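Local coordinates for protein ATP-dependent kinase YFH7 (Saccharomyces cerevisiae, PDB 2GA8) that acts as an ATP-dependent P-loop kinase that could be involved in endoplasmic reticulum membrane assembly, at residues 8-12 with 47-51; 28-33 with 267-271; 37-41 with 264-268. One frame throughout, in Å; residues are numbered along the deposited sequence.

Contact 1 of 3, residues 8-12 with 47-51; sequences ADDVL and IINEK
Where helices cross steeply, the contact depends on which side chains face each other; here helix 4-17, just before the P-loop strand, packs on helix 47-58 through aliphatic groups. Both segments, 8-12 and 47-51, are alpha-helix, with Leu-12 N bonded to Ala-8 O at 3.0 Å and Lys-51 N to Ile-47 O at 3.1 Å. Their axes cross at -66° and come no closer than 10.7 Å, and the nearest CA atoms, 6.2 Å apart, belong to Ala-8 and Ile-48. Ile-47 sets its CG2 3.8 Å from Ala-8 CB. Ile-48, an m,t rotamer, lies at the centre: its CG1 is 4.0 Å from Ala-8 CB, its CD1 4.0 Å from Val-11 CG1, its CG2 4.4 Å from Leu-12 CD2. Lys-51 sets CD 4.2 Å from Leu-12 CD1 and bends at chi4 (m), so that NZ stands 4.5 Å from Asp-9 OD1, beyond salt-bridge range. Ile-262 of strand 262-267 touches both Val-11 and Ile-48, while Phe-223 of helix 222-227 touches Leu-12 and Lys-51.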
loop_
_atom_site.group_PDB
_atom_site.type_symbol
_atom_site.label_atom_id
_atom_site.label_comp_id
_atom_site.label_asym_id
_atom_site.label_seq_id
_atom_site.Cartn_x
_atom_site.Cartn_y
_atom_site.Cartn_z
ATOM N N ALA A 8 3.912 -14.416 -10.041
ATOM C CA ALA A 8 3.665 -15.237 -8.862
ATOM C C ALA A 8 4.852 -16.159 -8.628
ATOM O O ALA A 8 5.262 -16.365 -7.491
ATOM C CB ALA A 8 2.389 -16.051 -9.037
ATOM N N ASP A 9 5.399 -16.724 -9.702
ATOM C CA ASP A 9 6.551 -17.604 -9.557
ATOM C C ASP A 9 7.751 -16.850 -9.004
ATOM O O ASP A 9 8.454 -17.350 -8.130
ATOM C CB ASP A 9 6.925 -18.253 -10.893
ATOM C CG ASP A 9 5.907 -19.279 -11.348
ATOM O OD1 ASP A 9 5.227 -19.872 -10.483
ATOM O OD2 ASP A 9 5.797 -19.505 -12.574
ATOM N N ASP A 10 7.985 -15.640 -9.507
ATOM C CA ASP A 10 9.114 -14.864 -9.032
ATOM C C ASP A 10 8.925 -14.462 -7.575
ATOM O O ASP A 10 9.883 -14.439 -6.812
ATOM C CB ASP A 10 9.331 -13.627 -9.912
ATOM C CG ASP A 10 9.765 -13.991 -11.327
ATOM O OD1 ASP A 10 10.539 -14.960 -11.483
ATOM O OD2 ASP A 10 9.341 -13.308 -12.278
ATOM N N VAL A 11 7.689 -14.161 -7.186
ATOM C CA VAL A 11 7.409 -13.790 -5.798
ATOM C C VAL A 11 7.691 -14.988 -4.888
ATOM O O VAL A 11 8.339 -14.854 -3.851
ATOM C CB VAL A 11 5.942 -13.353 -5.620
ATOM C CG1 VAL A 11 5.624 -13.168 -4.139
ATOM C CG2 VAL A 11 5.699 -12.057 -6.368
ATOM N N LEU A 12 7.220 -16.168 -5.285
ATOM C CA LEU A 12 7.445 -17.364 -4.484
ATOM C C LEU A 12 8.926 -17.721 -4.424
ATOM O O LEU A 12 9.399 -18.272 -3.431
ATOM C CB LEU A 12 6.646 -18.547 -5.043
ATOM C CG LEU A 12 5.125 -18.393 -4.972
ATOM C CD1 LEU A 12 4.451 -19.642 -5.522
ATOM C CD2 LEU A 12 4.704 -18.159 -3.532
ATOM N N ILE A 47 -3.849 -15.468 -7.455
ATOM C CA ILE A 47 -3.107 -16.624 -7.954
ATOM C C ILE A 47 -2.297 -17.277 -6.839
ATOM O O ILE A 47 -2.304 -18.501 -6.681
ATOM C CB ILE A 47 -2.145 -16.223 -9.091
ATOM C CG1 ILE A 47 -2.948 -15.873 -10.347
ATOM C CG2 ILE A 47 -1.153 -17.347 -9.369
ATOM C CD1 ILE A 47 -2.108 -15.299 -11.477
ATOM N N ILE A 48 -1.601 -16.456 -6.064
ATOM C CA ILE A 48 -0.782 -16.971 -4.975
ATOM C C ILE A 48 -1.622 -17.663 -3.908
ATOM O O ILE A 48 -1.295 -18.770 -3.474
ATOM C CB ILE A 48 0.055 -15.841 -4.333
ATOM C CG1 ILE A 48 1.086 -15.333 -5.353
ATOM C CG2 ILE A 48 0.751 -16.353 -3.070
ATOM C CD1 ILE A 48 1.842 -14.071 -4.928
ATOM N N ASN A 49 -2.704 -17.022 -3.483
ATOM C CA ASN A 49 -3.547 -17.621 -2.460
ATOM C C ASN A 49 -4.191 -18.912 -2.945
ATOM O O ASN A 49 -4.347 -19.854 -2.172
ATOM C CB ASN A 49 -4.614 -16.630 -1.994
ATOM C CG ASN A 49 -4.025 -15.500 -1.177
ATOM O OD1 ASN A 49 -3.096 -15.716 -0.396
ATOM N ND2 ASN A 49 -4.566 -14.298 -1.335
ATOM N N GLU A 50 -4.552 -18.960 -4.223
ATOM C CA GLU A 50 -5.159 -20.169 -4.781
ATOM C C GLU A 50 -4.169 -21.328 -4.756
ATOM O O GLU A 50 -4.530 -22.457 -4.412
ATOM C CB GLU A 50 -5.643 -19.910 -6.208
ATOM C CG GLU A 50 -6.981 -19.196 -6.258
ATOM C CD GLU A 50 -7.376 -18.782 -7.662
ATOM O OE1 GLU A 50 -7.195 -19.594 -8.595
ATOM O OE2 GLU A 50 -7.880 -17.647 -7.828
ATOM N N LYS A 51 -2.919 -21.049 -5.119
ATOM C CA LYS A 51 -1.887 -22.074 -5.108
ATOM C C LYS A 51 -1.716 -22.598 -3.689
ATOM O O LYS A 51 -1.554 -23.804 -3.474
ATOM C CB LYS A 51 -0.553 -21.501 -5.590
ATOM C CG LYS A 51 -0.477 -21.220 -7.078
ATOM C CD LYS A 51 0.804 -20.467 -7.404
ATOM C CE LYS A 51 1.032 -20.354 -8.902
ATOM N NZ LYS A 51 1.271 -21.690 -9.523
#

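Contact 2 of 3, residues 28-33 with 267-271; sequences ILVGSP and GLYLL
In P-loop proteins the strand leading into the phosphate-binding loop is flanked by a neighbouring parallel strand, and here residues 28-33 meet the end of such a neighbour and the irregular turn after it, 267-271. Ile-28 opens the extended segment, its CG2 3.8 Å from Leu-270 CB and 4.2 Å from Leu-271 CG. Leu-29 turns its side chain away but offers its carbonyl: Gly-267 N donates to Leu-29 O at 3.1 Å. Val-30, level with Gly-267 (CA atoms 5.3 Å apart), has its CA 3.4 Å from Gly-267 O in a CA-H...O contact; with chi1 t, its CG2 reaches Leu-270 CB at 3.6 Å and Leu-271 CG at 3.7 Å. From Gly-31 the chain enters the loop that probably binds ATP. There Leu-268, an m,t rotamer, brings CD2 to 3.5 Å from both Gly-31 O and Pro-33 CD, and 3.9 Å from Ser-32 C. Leu-268 thus carries the packing beyond the strands' C-terminal ends into the P-loop, where Pro-33 is its apolar partner. Strand 290-296 pairs with the other edge of strand 25-30, and Ile-337 of helix 335-339 touches Val-30, Ser-32 and Leu-268.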
loop_
_atom_site.group_PDB
_atom_site.type_symbol
_atom_site.label_atom_id
_atom_site.label_comp_id
_atom_site.label_asym_id
_atom_site.label_seq_id
_atom_site.Cartn_x
_atom_site.Cartn_y
_atom_site.Cartn_z
ATOM N N ILE A 28 6.432 -4.144 -4.893
ATOM C CA ILE A 28 6.017 -2.793 -5.244
ATOM C C ILE A 28 5.588 -2.843 -6.702
ATOM O O ILE A 28 6.310 -3.370 -7.550
ATOM C CB ILE A 28 7.170 -1.765 -5.113
ATOM C CG1 ILE A 28 7.368 -1.381 -3.642
ATOM C CG2 ILE A 28 6.845 -0.509 -5.948
ATOM C CD1 ILE A 28 8.563 -0.459 -3.402
ATOM N N LEU A 29 4.395 -2.325 -6.982
ATOM C CA LEU A 29 3.885 -2.284 -8.343
ATOM C C LEU A 29 3.463 -0.840 -8.601
ATOM O O LEU A 29 2.527 -0.338 -7.976
ATOM C CB LEU A 29 2.679 -3.216 -8.504
ATOM C CG LEU A 29 2.009 -3.166 -9.883
ATOM C CD1 LEU A 29 3.028 -3.515 -10.966
ATOM C CD2 LEU A 29 0.829 -4.142 -9.915
ATOM N N VAL A 30 4.172 -0.178 -9.507
ATOM C CA VAL A 30 3.883 1.209 -9.852
ATOM C C VAL A 30 3.399 1.347 -11.289
ATOM O O VAL A 30 3.886 0.670 -12.194
ATOM C CB VAL A 30 5.143 2.107 -9.686
ATOM C CG1 VAL A 30 4.924 3.461 -10.364
ATOM C CG2 VAL A 30 5.445 2.311 -8.209
ATOM N N GLY A 31 2.442 2.242 -11.482
ATOM C CA GLY A 31 1.918 2.497 -12.809
ATOM C C GLY A 31 1.103 3.771 -12.753
ATOM O O GLY A 31 0.560 4.108 -11.701
ATOM N N SER A 32 1.018 4.488 -13.869
ATOM C CA SER A 32 0.237 5.719 -13.899
ATOM C C SER A 32 -1.252 5.364 -13.971
ATOM O O SER A 32 -1.609 4.193 -14.091
ATOM C CB SER A 32 0.658 6.583 -15.098
ATOM O OG SER A 32 0.640 5.843 -16.305
ATOM N N PRO A 33 -2.139 6.367 -13.874
ATOM C CA PRO A 33 -3.577 6.090 -13.934
ATOM C C PRO A 33 -3.969 5.272 -15.165
ATOM O O PRO A 33 -3.528 5.562 -16.276
ATOM C CB PRO A 33 -4.192 7.487 -13.947
ATOM C CG PRO A 33 -3.229 8.274 -13.110
ATOM C CD PRO A 33 -1.890 7.801 -13.629
ATOM N N GLY A 267 0.595 1.423 -6.383
ATOM C CA GLY A 267 0.262 2.833 -6.316
ATOM C C GLY A 267 1.032 3.687 -7.300
ATOM O O GLY A 267 1.973 3.233 -7.959
ATOM N N LEU A 268 0.629 4.946 -7.383
ATOM C CA LEU A 268 1.245 5.902 -8.292
ATOM C C LEU A 268 2.644 6.360 -7.902
ATOM O O LEU A 268 3.525 6.498 -8.753
ATOM C CB LEU A 268 0.376 7.157 -8.374
ATOM C CG LEU A 268 -1.066 7.077 -8.871
ATOM C CD1 LEU A 268 -1.802 8.351 -8.465
ATOM C CD2 LEU A 268 -1.080 6.896 -10.384
ATOM N N TYR A 269 2.840 6.579 -6.608
ATOM C CA TYR A 269 4.088 7.155 -6.127
ATOM C C TYR A 269 5.056 6.337 -5.290
ATOM O O TYR A 269 5.915 6.904 -4.603
ATOM C CB TYR A 269 3.721 8.453 -5.397
ATOM C CG TYR A 269 2.822 9.337 -6.247
ATOM C CD1 TYR A 269 3.223 9.737 -7.522
ATOM C CD2 TYR A 269 1.561 9.730 -5.800
ATOM C CE1 TYR A 269 2.394 10.503 -8.335
ATOM C CE2 TYR A 269 0.716 10.507 -6.615
ATOM C CZ TYR A 269 1.148 10.883 -7.881
ATOM O OH TYR A 269 0.337 11.631 -8.704
ATOM N N LEU A 270 4.966 5.014 -5.371
ATOM C CA LEU A 270 5.851 4.170 -4.580
ATOM C C LEU A 270 7.314 4.255 -4.993
ATOM O O LEU A 270 8.184 3.801 -4.254
ATOM C CB LEU A 270 5.388 2.713 -4.640
ATOM C CG LEU A 270 3.909 2.532 -4.285
ATOM C CD1 LEU A 270 3.552 1.052 -4.298
ATOM C CD2 LEU A 270 3.635 3.145 -2.923
ATOM N N LEU A 271 7.579 4.835 -6.165
ATOM C CA LEU A 271 8.944 4.985 -6.673
ATOM C C LEU A 271 9.195 6.440 -7.074
ATOM O O LEU A 271 9.992 6.721 -7.972
ATOM C CB LEU A 271 9.159 4.073 -7.889
ATOM C CG LEU A 271 9.126 2.563 -7.623
ATOM C CD1 LEU A 271 9.158 1.815 -8.947
ATOM C CD2 LEU A 271 10.315 2.168 -6.738
#

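Contact 3 of 3, residues 37-41 with 264-268. With SO4 (sulfate ion), chain G.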
loop_
_atom_site.group_PDB
_atom_site.type_symbol
_atom_site.label_atom_id
_atom_site.label_comp_id
_atom_site.label_asym_id
_atom_site.label_seq_id
_atom_site.Cartn_x
_atom_site.Cartn_y
_atom_site.Cartn_z
ATOM N N LYS A 37 -2.503 -1.348 -12.774
ATOM C CA LYS A 37 -1.811 -1.790 -11.568
ATOM C C LYS A 37 -2.756 -2.409 -10.544
ATOM O O LYS A 37 -2.408 -3.390 -9.887
ATOM C CB LYS A 37 -1.028 -0.634 -10.938
ATOM C CG LYS A 37 -1.850 0.585 -10.570
ATOM C CD LYS A 37 -0.950 1.666 -9.997
ATOM C CE LYS A 37 -1.724 2.939 -9.694
ATOM N NZ LYS A 37 -2.246 3.592 -10.934
ATOM N N SER A 38 -3.950 -1.847 -10.411
ATOM C CA SER A 38 -4.925 -2.372 -9.465
ATOM C C SER A 38 -5.287 -3.819 -9.790
ATOM O O SER A 38 -5.216 -4.699 -8.927
ATOM C CB SER A 38 -6.190 -1.503 -9.473
ATOM O OG SER A 38 -7.195 -2.059 -8.641
ATOM N N THR A 39 -5.657 -4.065 -11.044
ATOM C CA THR A 39 -6.047 -5.400 -11.481
ATOM C C THR A 39 -4.900 -6.401 -11.448
ATOM O O THR A 39 -5.091 -7.552 -11.057
ATOM C CB THR A 39 -6.654 -5.363 -12.907
ATOM O OG1 THR A 39 -5.667 -4.927 -13.848
ATOM C CG2 THR A 39 -7.829 -4.403 -12.949
ATOM N N ILE A 40 -3.710 -5.968 -11.856
ATOM C CA ILE A 40 -2.552 -6.848 -11.846
ATOM C C ILE A 40 -2.272 -7.290 -10.411
ATOM O O ILE A 40 -2.025 -8.467 -10.152
ATOM C CB ILE A 40 -1.302 -6.136 -12.426
ATOM C CG1 ILE A 40 -1.492 -5.900 -13.933
ATOM C CG2 ILE A 40 -0.054 -6.965 -12.172
ATOM C CD1 ILE A 40 -0.454 -4.982 -14.551
ATOM N N ALA A 41 -2.320 -6.340 -9.480
ATOM C CA ALA A 41 -2.072 -6.646 -8.076
ATOM C C ALA A 41 -3.090 -7.660 -7.561
ATOM O O ALA A 41 -2.736 -8.623 -6.875
ATOM C CB ALA A 41 -2.135 -5.371 -7.238
ATOM N N ILE A 264 1.591 -7.059 -1.377
ATOM C CA ILE A 264 1.695 -6.442 -2.686
ATOM C C ILE A 264 1.193 -5.007 -2.586
ATOM O O ILE A 264 0.006 -4.773 -2.418
ATOM C CB ILE A 264 0.851 -7.223 -3.715
ATOM C CG1 ILE A 264 1.357 -8.666 -3.801
ATOM C CG2 ILE A 264 0.929 -6.545 -5.078
ATOM C CD1 ILE A 264 0.338 -9.640 -4.394
ATOM N N LEU A 265 2.113 -4.053 -2.672
ATOM C CA LEU A 265 1.757 -2.647 -2.584
ATOM C C LEU A 265 1.707 -2.073 -3.987
ATOM O O LEU A 265 2.667 -2.202 -4.743
ATOM C CB LEU A 265 2.793 -1.888 -1.750
ATOM C CG LEU A 265 2.976 -2.404 -0.319
ATOM C CD1 LEU A 265 4.135 -3.385 -0.271
ATOM C CD2 LEU A 265 3.245 -1.236 0.614
ATOM N N GLU A 266 0.580 -1.462 -4.341
ATOM C CA GLU A 266 0.435 -0.878 -5.672
ATOM C C GLU A 266 0.031 0.576 -5.534
ATOM O O GLU A 266 -0.767 0.929 -4.665
ATOM C CB GLU A 266 -0.613 -1.645 -6.488
ATOM C CG GLU A 266 -1.988 -1.706 -5.841
ATOM C CD GLU A 266 -2.960 -0.669 -6.378
ATOM O OE1 GLU A 266 -2.528 0.275 -7.076
ATOM O OE2 GLU A 266 -4.168 -0.795 -6.084
ATOM N N GLY A 267 0.595 1.423 -6.383
ATOM C CA GLY A 267 0.262 2.833 -6.316
ATOM C C GLY A 267 1.032 3.687 -7.300
ATOM O O GLY A 267 1.973 3.233 -7.959
ATOM N N LEU A 268 0.629 4.946 -7.383
ATOM C CA LEU A 268 1.245 5.902 -8.292
ATOM C C LEU A 268 2.644 6.360 -7.902
ATOM O O LEU A 268 3.525 6.498 -8.753
ATOM C CB LEU A 268 0.376 7.157 -8.374
ATOM C CG LEU A 268 -1.066 7.077 -8.871
ATOM C CD1 LEU A 268 -1.802 8.351 -8.465
ATOM C CD2 LEU A 268 -1.080 6.896 -10.384
HETATM S S SO4 G . -5.042 1.639 -12.569
HETATM O O1 SO4 G . -5.637 2.983 -12.400
HETATM O O2 SO4 G . -5.284 0.841 -11.352
HETATM O O3 SO4 G . -5.640 0.985 -13.745
HETATM O O4 SO4 G . -3.589 1.781 -12.791
HETATM O O HOH W 1 -5.301 -3.312 -6.050
#
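Helical residues 37-41 run nearly antiparallel to strand 264-267, at 169°, with the axes 8.4 Å apart: the helix that follows a P-loop packs on a face of the sheet, and its first turn brings the phosphate-binding residues beside the neighbouring strand. CA atoms are nearest for Lys-37 with Glu-266 (6.4 Å) and Ala-41 with Ile-264 (6.6 Å), so one helical turn spans two strand residues on the same face of the sheet. At the far end of that turn, the small Ala-41 CB rests 3.9 Å from both Ile-264 CG2 and Glu-266 CG. Lys-37 stretches along the strand end: its CG lies 3.6 Å from Glu-266 OE1, its CE 3.7 Å from Gly-267 C and its NZ 3.5 Å from Leu-268 CD2. The amine donates to sulfate O4 at 2.9 Å and is also hydrogen-bonded to Gly-31 O. Ser-38 N donates to sulfate O2 at 3.1 Å, whereas the bond from Lys-37 N to O4, at 3.3 Å, is weak. Water 1 bridges the segments, donating to Glu-266 OE2 at 2.8 Å and to Ser-38 O at 3.2 Å. The sulfate, probably from the crystallisation liquor, sits as a nucleotide phosphate would in a Walker A motif, consistent with the ATP site assigned by similarity; Gly-34, Ser-35, Gly-36 and Arg-309 also bind it. Strand 262-267 lies between strands 156-160 and 25-30, and the helix packs over this part of the sheet, with Lys-37 and Ile-40 touching Leu-29 and Ile-295.

From the N terminus, helix 4-17 leads into strand 25-30, the P-loop and helix 37-43, and helix 47-58 returns to helix 4-17, closing contact 1 as a short loop around this strand-loop-helix unit. Contacts 2 and 3 close longer loops, of more than 220 residues, by bringing strand 262-267 and the turn after it back to the unit. They end on the same part of the chain, sharing Gly-267 and Leu-268. Both cross contact 1, whose segments alternate with theirs. Lys-37 NZ, 3.0 Å from Gly-31 O, joins contacts 2 and 3 inside the phosphate loop; contact 1 touches neither, though its nearest atoms are about 5 Å from contact 3 and it too rests on strand 262-267.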